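Local coordinates for major capsid protein (Faustovirus, PDB 5J7O) that probably builds the capsid shell of a large double-stranded DNA virus, as trimers of a double jelly-roll subunit, at residues Y421-Q426 against I610-C615. Sequence-based numbering, arbitrary orientation.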
loop_
_atom_site.group_PDB
_atom_site.type_symbol
_atom_site.label_atom_id
_atom_site.label_comp_id
_atom_site.label_asym_id
_atom_site.label_seq_id
_atom_site.Cartn_x
_atom_site.Cartn_y
_atom_site.Cartn_z
ATOM N N TYR B 421 -3.264 29.805 8.289
ATOM C CA TYR B 421 -2.640 29.022 9.344
ATOM C C TYR B 421 -2.420 29.884 10.580
ATOM O O TYR B 421 -2.098 31.070 10.481
ATOM C CB TYR B 421 -1.307 28.443 8.870
ATOM C CG TYR B 421 -1.423 27.505 7.690
ATOM C CD1 TYR B 421 -1.704 26.158 7.875
ATOM C CD2 TYR B 421 -1.245 27.966 6.394
ATOM C CE1 TYR B 421 -1.809 25.297 6.800
ATOM C CE2 TYR B 421 -1.347 27.113 5.313
ATOM C CZ TYR B 421 -1.629 25.779 5.520
ATOM O OH TYR B 421 -1.731 24.926 4.446
ATOM N N ARG B 422 -2.597 29.276 11.752
ATOM C CA ARG B 422 -2.375 29.951 13.026
ATOM C C ARG B 422 -1.742 28.944 13.978
ATOM O O ARG B 422 -2.424 28.047 14.483
ATOM C CB ARG B 422 -3.675 30.518 13.589
ATOM C CG ARG B 422 -3.898 31.975 13.227
ATOM C CD ARG B 422 -2.851 32.843 13.904
ATOM N NE ARG B 422 -2.906 34.244 13.496
ATOM C CZ ARG B 422 -2.370 35.239 14.196
ATOM N NH1 ARG B 422 -1.756 34.987 15.344
ATOM N NH2 ARG B 422 -2.457 36.488 13.757
ATOM N N GLU B 423 -0.445 29.107 14.227
ATOM C CA GLU B 423 0.376 28.105 14.891
ATOM C C GLU B 423 0.875 28.614 16.237
ATOM O O GLU B 423 1.182 29.800 16.391
ATOM C CB GLU B 423 1.563 27.720 13.997
ATOM C CG GLU B 423 2.775 27.159 14.726
ATOM C CD GLU B 423 3.930 26.863 13.789
ATOM O OE1 GLU B 423 3.671 26.509 12.619
ATOM O OE2 GLU B 423 5.096 26.992 14.220
ATOM N N GLN B 424 0.940 27.706 17.214
ATOM C CA GLN B 424 1.559 27.967 18.505
ATOM C C GLN B 424 2.307 26.723 18.960
ATOM O O GLN B 424 1.787 25.607 18.865
ATOM C CB GLN B 424 0.530 28.367 19.568
ATOM C CG GLN B 424 1.027 28.204 20.999
ATOM C CD GLN B 424 0.039 28.707 22.032
ATOM O OE1 GLN B 424 -0.430 29.842 21.957
ATOM N NE2 GLN B 424 -0.280 27.862 23.006
ATOM N N VAL B 425 3.527 26.921 19.452
ATOM C CA VAL B 425 4.362 25.841 19.965
ATOM C C VAL B 425 4.730 26.176 21.403
ATOM O O VAL B 425 5.426 27.168 21.657
ATOM C CB VAL B 425 5.620 25.635 19.110
ATOM C CG1 VAL B 425 6.444 24.487 19.659
ATOM C CG2 VAL B 425 5.236 25.379 17.665
ATOM N N GLN B 426 4.268 25.351 22.336
ATOM C CA GLN B 426 4.526 25.527 23.760
ATOM C C GLN B 426 5.408 24.385 24.243
ATOM O O GLN B 426 4.999 23.220 24.199
ATOM C CB GLN B 426 3.217 25.561 24.550
ATOM C CG GLN B 426 3.399 25.635 26.059
ATOM C CD GLN B 426 3.720 27.035 26.540
ATOM O OE1 GLN B 426 2.875 27.929 26.486
ATOM N NE2 GLN B 426 4.945 27.234 27.012
ATOM N N ILE B 610 2.523 21.316 19.882
ATOM C CA ILE B 610 2.349 22.009 18.613
ATOM C C ILE B 610 0.862 22.057 18.291
ATOM O O ILE B 610 0.201 21.014 18.208
ATOM C CB ILE B 610 3.139 21.321 17.491
ATOM C CG1 ILE B 610 4.616 21.217 17.877
ATOM C CG2 ILE B 610 2.971 22.073 16.181
ATOM C CD1 ILE B 610 5.437 20.372 16.932
ATOM N N SER B 611 0.334 23.267 18.111
ATOM C CA SER B 611 -1.077 23.480 17.800
ATOM C C SER B 611 -1.170 24.420 16.606
ATOM O O SER B 611 -0.793 25.593 16.704
ATOM C CB SER B 611 -1.827 24.049 19.004
ATOM O OG SER B 611 -3.103 24.536 18.626
ATOM N N ILE B 612 -1.671 23.907 15.486
ATOM C CA ILE B 612 -1.774 24.657 14.240
ATOM C C ILE B 612 -3.231 24.625 13.805
ATOM O O ILE B 612 -3.726 23.587 13.346
ATOM C CB ILE B 612 -0.862 24.085 13.148
ATOM C CG1 ILE B 612 0.593 24.103 13.616
ATOM C CG2 ILE B 612 -1.024 24.867 11.854
ATOM C CD1 ILE B 612 1.538 23.428 12.664
ATOM N N ALA B 613 -3.915 25.753 13.940
ATOM C CA ALA B 613 -5.323 25.848 13.593
ATOM C C ALA B 613 -5.499 26.437 12.201
ATOM O O ALA B 613 -4.700 27.257 11.743
ATOM C CB ALA B 613 -6.079 26.703 14.608
ATOM N N LYS B 614 -6.561 26.000 11.529
ATOM C CA LYS B 614 -6.977 26.561 10.250
ATOM C C LYS B 614 -8.164 27.479 10.510
ATOM O O LYS B 614 -9.260 27.009 10.837
ATOM C CB LYS B 614 -7.332 25.458 9.255
ATOM C CG LYS B 614 -6.140 24.631 8.806
ATOM C CD LYS B 614 -5.131 25.486 8.064
ATOM C CE LYS B 614 -5.723 26.048 6.784
ATOM N NZ LYS B 614 -6.188 24.968 5.871
ATOM N N CYS B 615 -7.946 28.780 10.372
ATOM C CA CYS B 615 -8.958 29.777 10.679
ATOM C C CYS B 615 -9.600 30.312 9.405
ATOM O O CYS B 615 -9.092 30.130 8.297
ATOM C CB CYS B 615 -8.354 30.928 11.487
ATOM S SG CYS B 615 -7.626 30.426 13.063
#
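Tyr421 and Lys614 stand side by side on one face of an antiparallel strand pair, the lysine chain folded over the phenol ring. Lys614 is bent at each torsion from chi2 to chi4, and its CD comes within 3.5 Å of Tyr421 CD1. Its CE makes a CH-pi contact over the ring face, 4.2 Å from the centroid and displaced toward the rim. Ile612 CG2 touches the edge of the same ring, while Tyr421 OH hydrogen-bonds to Leu300 O. Along this face, Glu423 runs alongside Ile612: with CG anti to the backbone N (chi1 156°), its CB packs 3.8 Å from Ile612 CG1, and the extended chain carries OE1 past Ile612 CD1 to a hydrogen bond with Thr202 OG1. Leu204 of helix 203-212 closes over Glu423, Val425, Ile610 and Ile612.

In the backbone, Arg422 pairs with Ala613, and Gln424 with Ser611, through two reciprocal N-H to O bonds each. Arg422 N to Ala613 O is the most bent, at 138°. At the non-hydrogen-bonded pair between them the CA atoms of Glu423 and Ile612 are 4.1 Å apart, and Glu423 CA makes a CA-H...O contact with Ser611 O.

Packing is looser at exposed Val425, which meets Ile610 only CG1 to CG1 at 4.1 Å, and at partly exposed Arg422, whose guanidinium leads away after CB and CG brush Cys615 SG, both at 4.0 Å. On the Arg422 face, Ser611 and Ala613 are buried against Ile447 of strand 444-453, which flanks 607-620; Gln424 is held at both ends, NE2 to Leu436 O and OE1 to Ser438 N, and Ser611 OG pairs with Gln437 OE1. Strand 415-428 is outermost within the chain in a four-stranded antiparallel sheet, part of one jelly-roll of the double jelly-roll capsid fold.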